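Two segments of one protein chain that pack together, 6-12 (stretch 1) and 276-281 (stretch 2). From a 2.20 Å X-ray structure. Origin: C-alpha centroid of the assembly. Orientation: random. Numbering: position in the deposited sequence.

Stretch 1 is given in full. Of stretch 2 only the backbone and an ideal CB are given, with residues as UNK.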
# COMPACT_ATOMS: atom_id res chain seq x y z
N ASN B 6 -12.66 2.06 10.35
CA ASN B 6 -11.34 2.50 10.62
C ASN B 6 -11.49 3.80 11.39
O ASN B 6 -11.70 4.83 10.82
CB ASN B 6 -10.57 2.74 9.30
CG ASN B 6 -10.48 1.46 8.43
OD1 ASN B 6 -10.09 0.41 8.91
ND2 ASN B 6 -10.92 1.56 7.18
N GLU B 7 -11.34 3.74 12.70
CA GLU B 7 -11.49 4.92 13.52
C GLU B 7 -10.42 5.95 13.21
O GLU B 7 -9.30 5.62 12.92
CB GLU B 7 -11.41 4.57 15.00
CG GLU B 7 -12.55 3.67 15.49
CD GLU B 7 -13.94 4.32 15.49
OE1 GLU B 7 -14.10 5.57 15.40
OE2 GLU B 7 -14.89 3.54 15.62
N ILE B 8 -10.81 7.20 13.34
CA ILE B 8 -9.89 8.33 13.20
C ILE B 8 -9.43 8.69 14.62
O ILE B 8 -10.19 9.26 15.42
CB ILE B 8 -10.54 9.54 12.53
CG1 ILE B 8 -11.08 9.16 11.13
CG2 ILE B 8 -9.55 10.72 12.47
CD1 ILE B 8 -11.99 10.20 10.49
N GLN B 9 -8.17 8.35 14.91
CA GLN B 9 -7.57 8.56 16.23
C GLN B 9 -7.01 9.94 16.45
O GLN B 9 -5.87 10.24 16.12
CB GLN B 9 -6.49 7.53 16.47
CG GLN B 9 -7.05 6.11 16.49
CD GLN B 9 -5.95 5.12 16.78
OE1 GLN B 9 -5.32 5.19 17.83
NE2 GLN B 9 -5.68 4.25 15.84
N VAL B 10 -7.87 10.77 17.01
CA VAL B 10 -7.52 12.15 17.37
C VAL B 10 -8.08 12.38 18.78
O VAL B 10 -8.96 11.63 19.22
CB VAL B 10 -8.06 13.21 16.39
CG1 VAL B 10 -7.30 13.14 15.05
CG2 VAL B 10 -9.56 13.06 16.20
N PRO B 11 -7.57 13.37 19.48
CA PRO B 11 -8.09 13.57 20.81
C PRO B 11 -9.32 14.44 20.90
O PRO B 11 -9.80 15.04 19.92
CB PRO B 11 -6.94 14.26 21.55
CG PRO B 11 -6.06 14.89 20.47
CD PRO B 11 -6.55 14.39 19.13
N ASP B 12 -9.77 14.51 22.15
CA ASP B 12 -10.91 15.31 22.55
C ASP B 12 -10.47 16.45 23.38
O ASP B 12 -9.66 16.29 24.24
CB ASP B 12 -11.88 14.50 23.41
CG ASP B 12 -12.51 13.36 22.65
OD1 ASP B 12 -12.91 13.54 21.46
OD2 ASP B 12 -12.61 12.29 23.27
N UNK B 276 3.61 11.42 19.45
CA UNK B 276 2.45 11.76 18.65
C UNK B 276 1.49 10.60 18.87
O UNK B 276 1.75 9.44 18.46
CB UNK B 276 2.79 11.97 17.17
N UNK B 277 0.41 10.90 19.56
CA UNK B 277 -0.57 9.87 19.93
C UNK B 277 -1.76 9.91 18.97
O UNK B 277 -2.83 9.35 19.22
CB UNK B 277 -1.04 10.06 21.37
N UNK B 278 -1.55 10.57 17.84
CA UNK B 278 -2.62 10.72 16.82
C UNK B 278 -2.29 10.11 15.48
O UNK B 278 -1.25 9.50 15.28
CB UNK B 278 -2.93 12.20 16.61
N UNK B 279 -3.26 10.23 14.60
CA UNK B 279 -3.20 9.77 13.21
C UNK B 279 -2.69 10.92 12.34
O UNK B 279 -2.51 10.79 11.12
CB UNK B 279 -4.57 9.28 12.73
N UNK B 280 -2.44 12.04 12.99
CA UNK B 280 -2.01 13.25 12.33
C UNK B 280 -0.53 13.48 12.44
O UNK B 280 0.04 13.53 13.53
CB UNK B 280 -2.76 14.45 12.90
N UNK B 281 0.08 13.72 11.29
CA UNK B 281 1.47 14.05 11.24
C UNK B 281 1.55 15.48 11.71
O UNK B 281 0.66 16.29 11.46
CB UNK B 281 2.07 13.85 9.85

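Position 276 has nothing of stretch 1 within 5.5 Å of its ideal CB. Stretch 1 sets no demand here, and many side chains would suit. The deposited residue is Asn 276, with chi1 in the t well. It works within its own stretch: OD1 accepts from the backbone N of position 278 at 3.2 Å, and ND2 donates to the backbone O of position 280 at 2.6 Å. These bonds link position 276 to positions 278 and 280.

Position 277 is also free at its CB, which points sideways. Stretch 1 offers no nearby donor or acceptor to this CB, so either a polar or an apolar side chain would fit. It is Val 277, chi1 m, with no close side-chain contact.

Position 278 lies beside Val 10, with the two CA atoms 5.1 Å apart. Its CB points sideways, 3.6 Å from Gln 9 O and 4.9 Å from Pro 11 CD. A small or beta-branched residue looks suitable: Ala, Ser, Thr or Val. The residue is Thr 278, chi1 p. Its CG2 packs against Pro 11 CD at 3.9 Å. Its OG1 donates to Asn 276 OD1 at 2.7 Å and accepts from the backbone N of position 280 at 3.0 Å. The CA of Thr 278 also makes a CA-H...O contact with Gln 9 O at 3.4 Å.

Position 279 points toward stretch 1. Its backbone N donates to Gln 9 O at 3.0 Å, which any residue but proline could do. Its CB is directed to the segment where Gln 9 N is a free donor. A short acceptor would suit best; Asp or Asn are the obvious candidates, and Glu or Gln could be considered. The residue is Asp 279, chi1 m. Its OD2 accepts from Gln 9 N at 2.9 Å, with an angle of 162°. A water donates to Asp 279 OD2 at 2.9 Å and to Glu 7 O at 3.0 Å, and accepts from Gln 9 NE2 at 2.8 Å.

Position 280 has its CB sideways, 5.2 Å from Val 10 CG1. That methyl invites an apolar chain long enough to close the gap: Leu, Ile or Met. It is Leu 280, chi1 m and chi2 t. Its end comes nearer, and CD2 meets Val 10 CG1 at 3.9 Å.

Position 281 is out of reach, and stretch 1 leaves the choice open. It is Val 281, chi1 p.

Stretch 2, residues 276-281: NVTDLV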
# COMPACT_ATOMS: atom_id res chain seq x y z
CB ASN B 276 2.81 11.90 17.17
CG ASN B 276 1.70 12.51 16.33
OD1 ASN B 276 0.58 12.68 16.78
ND2 ASN B 276 2.02 12.83 15.07
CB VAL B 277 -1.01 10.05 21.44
CG1 VAL B 277 0.20 9.97 22.37
CG2 VAL B 277 -1.71 11.35 21.64
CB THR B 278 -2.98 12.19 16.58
OG1 THR B 278 -1.97 12.82 15.80
CG2 THR B 278 -3.10 12.95 17.92
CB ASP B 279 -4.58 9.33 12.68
CG ASP B 279 -4.98 7.94 13.09
OD1 ASP B 279 -4.11 7.18 13.56
OD2 ASP B 279 -6.18 7.62 12.90
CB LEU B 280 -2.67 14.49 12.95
CG LEU B 280 -4.18 14.62 13.22
CD1 LEU B 280 -4.54 16.11 13.51
CD2 LEU B 280 -4.94 14.11 12.09
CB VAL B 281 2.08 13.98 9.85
CG1 VAL B 281 1.56 15.15 9.02
CG2 VAL B 281 3.62 14.02 9.98
O HOH W 1 -6.45 4.75 13.17
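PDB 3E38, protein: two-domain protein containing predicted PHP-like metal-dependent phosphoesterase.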